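Local coordinates for penicillin-binding protein PbpB (Mycobacterium tuberculosis, PDB 6KGU), which takes part in the synthesis of cross-linked peptidoglycan from lipid intermediates and binds beta-lactam antibiotics such as aztreonam, at residues I280-S285 against P338-D343. Numbering follows the deposited sequence.
Sequences IEHGLS and PERYYD
The side chain of Arg340 lies along one face of the His282 imidazole, making a CH-pi contact through its delta methylene. Arg340 CD sits 3.8 Å from the centroid of the His282 ring, 6° off the ring normal, and is nearly equidistant from all five ring atoms. The two side chains run past each other in opposite directions, which carries the guanidinium beyond the ring toward the His282 backbone. The arginine chain bends at chi3 (-59°), and the guanidinium plane lies 25° from that of the imidazole, with Arg340 NH1 4.1 Å from His282 CB.

Van der Waals contact continues with Leu284, whose CD1 lies over a face of the same guanidinium, 3.7 Å from Arg340 NH2. Leu284 also packs on Val279 and Val336.

No direct hydrogen bond joins the two segments; a water does so instead. It lies in the plane of the imidazole at its edge, 2.8 Å from His282 NE2, and donates to the backbone O of Arg340 at 2.7 Å. The polar end of Arg340 is engaged by the preceding helix 326-336, NE bonding to Val336 O and NH2 weakly to Arg335 O.

On the other side of the contact, helix 272-281 ends in a Schellman motif, with Gly283 at positive phi as the C-prime residue, Gly283 N bonded to Ile280 O and Leu284 N to Val279 O. This turn presents His282 and Leu284 to helix 338-347, at the surface of the transpeptidase domain and away from Ser269, the probable acyl-ester nucleophile. With the arginine's bonds directed to its own neighbouring helix end, the histidine and leucine meet chiefly its methylenes and guanidinium face, leaving the bridging water as the polar link between the segments.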
loop_
_atom_site.group_PDB
_atom_site.type_symbol
_atom_site.label_atom_id
_atom_site.label_comp_id
_atom_site.label_asym_id
_atom_site.label_seq_id
_atom_site.Cartn_x
_atom_site.Cartn_y
_atom_site.Cartn_z
ATOM N N ILE A 280 -10.325 -2.191 -20.343
ATOM C CA ILE A 280 -9.552 -3.119 -21.166
ATOM C C ILE A 280 -10.141 -4.528 -21.092
ATOM O O ILE A 280 -10.295 -5.206 -22.115
ATOM C CB ILE A 280 -8.064 -3.118 -20.745
ATOM C CG1 ILE A 280 -7.427 -1.744 -20.969
ATOM C CG2 ILE A 280 -7.293 -4.240 -21.463
ATOM C CD1 ILE A 280 -7.361 -1.314 -22.436
ATOM N N GLU A 281 -10.483 -4.982 -19.874
ATOM C CA GLU A 281 -10.939 -6.364 -19.685
ATOM C C GLU A 281 -12.219 -6.651 -20.461
ATOM O O GLU A 281 -12.403 -7.753 -20.992
ATOM C CB GLU A 281 -11.164 -6.664 -18.201
ATOM C CG GLU A 281 -11.822 -8.017 -17.912
ATOM C CD GLU A 281 -10.871 -9.209 -18.006
ATOM O OE1 GLU A 281 -9.659 -9.018 -18.240
ATOM O OE2 GLU A 281 -11.346 -10.354 -17.829
ATOM N N HIS A 282 -13.120 -5.687 -20.530
ATOM C CA HIS A 282 -14.340 -5.890 -21.292
ATOM C C HIS A 282 -14.203 -5.470 -22.754
ATOM O O HIS A 282 -15.207 -5.423 -23.468
ATOM C CB HIS A 282 -15.489 -5.156 -20.614
ATOM C CG HIS A 282 -15.730 -5.619 -19.215
ATOM N ND1 HIS A 282 -16.104 -6.912 -18.921
ATOM C CD2 HIS A 282 -15.625 -4.978 -18.025
ATOM C CE1 HIS A 282 -16.235 -7.045 -17.612
ATOM N NE2 HIS A 282 -15.936 -5.891 -17.044
ATOM N N GLY A 283 -12.987 -5.205 -23.223
ATOM C CA GLY A 283 -12.801 -4.942 -24.641
ATOM C C GLY A 283 -13.469 -3.671 -25.117
ATOM O O GLY A 283 -13.917 -3.604 -26.260
ATOM N N LEU A 284 -13.547 -2.656 -24.257
ATOM C CA LEU A 284 -14.230 -1.404 -24.553
ATOM C C LEU A 284 -13.289 -0.326 -25.052
ATOM O O LEU A 284 -13.755 0.737 -25.491
ATOM C CB LEU A 284 -14.958 -0.908 -23.299
ATOM C CG LEU A 284 -15.990 -1.933 -22.814
ATOM C CD1 LEU A 284 -16.453 -1.638 -21.388
ATOM C CD2 LEU A 284 -17.193 -1.961 -23.771
ATOM N N SER A 285 -11.985 -0.567 -24.978
ATOM C CA SER A 285 -10.980 0.360 -25.464
ATOM C C SER A 285 -9.667 -0.403 -25.560
ATOM O O SER A 285 -9.575 -1.565 -25.163
ATOM C CB SER A 285 -10.838 1.576 -24.534
ATOM O OG SER A 285 -9.994 2.555 -25.113
ATOM N N PRO A 338 -22.186 1.290 -14.620
ATOM C CA PRO A 338 -22.106 1.165 -13.149
ATOM C C PRO A 338 -21.960 -0.262 -12.642
ATOM O O PRO A 338 -21.152 -0.514 -11.735
ATOM C CB PRO A 338 -23.432 1.787 -12.679
ATOM C CG PRO A 338 -23.833 2.705 -13.766
ATOM C CD PRO A 338 -23.361 2.075 -15.048
ATOM N N GLU A 339 -22.718 -1.207 -13.209
ATOM C CA GLU A 339 -22.715 -2.578 -12.703
ATOM C C GLU A 339 -21.359 -3.245 -12.880
ATOM O O GLU A 339 -20.815 -3.833 -11.940
ATOM C CB GLU A 339 -23.793 -3.397 -13.405
ATOM C CG GLU A 339 -25.192 -3.149 -12.868
ATOM C CD GLU A 339 -26.131 -4.306 -13.155
ATOM O OE1 GLU A 339 -26.139 -4.798 -14.304
ATOM O OE2 GLU A 339 -26.847 -4.738 -12.224
ATOM N N ARG A 340 -20.817 -3.213 -14.097
ATOM C CA ARG A 340 -19.518 -3.835 -14.299
ATOM C C ARG A 340 -18.439 -3.081 -13.528
ATOM O O ARG A 340 -17.509 -3.694 -13.000
ATOM C CB ARG A 340 -19.189 -3.916 -15.791
ATOM C CG ARG A 340 -19.980 -5.000 -16.534
ATOM C CD ARG A 340 -19.611 -5.145 -18.021
ATOM N NE ARG A 340 -19.817 -3.908 -18.782
ATOM C CZ ARG A 340 -19.809 -3.842 -20.115
ATOM N NH1 ARG A 340 -19.619 -4.947 -20.833
ATOM N NH2 ARG A 340 -19.990 -2.677 -20.733
ATOM N N TYR A 341 -18.562 -1.757 -13.420
ATOM C CA TYR A 341 -17.579 -1.013 -12.646
ATOM C C TYR A 341 -17.609 -1.436 -11.179
ATOM O O TYR A 341 -16.570 -1.755 -10.592
ATOM C CB TYR A 341 -17.805 0.487 -12.763
ATOM C CG TYR A 341 -16.716 1.210 -12.023
ATOM C CD1 TYR A 341 -15.457 1.380 -12.598
ATOM C CD2 TYR A 341 -16.915 1.658 -10.719
ATOM C CE1 TYR A 341 -14.430 2.008 -11.895
ATOM C CE2 TYR A 341 -15.916 2.284 -10.018
ATOM C CZ TYR A 341 -14.667 2.452 -10.599
ATOM O OH TYR A 341 -13.668 3.075 -9.878
ATOM N N TYR A 342 -18.795 -1.439 -10.566
ATOM C CA TYR A 342 -18.882 -1.850 -9.169
ATOM C C TYR A 342 -18.399 -3.285 -8.978
ATOM O O TYR A 342 -17.762 -3.603 -7.965
ATOM C CB TYR A 342 -20.312 -1.691 -8.656
ATOM C CG TYR A 342 -20.484 -2.135 -7.224
ATOM C CD1 TYR A 342 -20.066 -1.331 -6.178
ATOM C CD2 TYR A 342 -21.081 -3.350 -6.919
ATOM C CE1 TYR A 342 -20.227 -1.724 -4.866
ATOM C CE2 TYR A 342 -21.250 -3.756 -5.602
ATOM C CZ TYR A 342 -20.825 -2.933 -4.584
ATOM O OH TYR A 342 -20.984 -3.318 -3.273
ATOM N N ASP A 343 -18.667 -4.163 -9.945
ATOM C CA ASP A 343 -18.189 -5.534 -9.800
ATOM C C ASP A 343 -16.668 -5.570 -9.765
ATOM O O ASP A 343 -16.074 -6.338 -9.001
ATOM C CB ASP A 343 -18.718 -6.418 -10.931
ATOM C CG ASP A 343 -18.360 -7.886 -10.739
ATOM O OD1 ASP A 343 -18.920 -8.508 -9.818
ATOM O OD2 ASP A 343 -17.531 -8.424 -11.506
HETATM O O HOH W 1 -16.477 -5.856 -14.281
#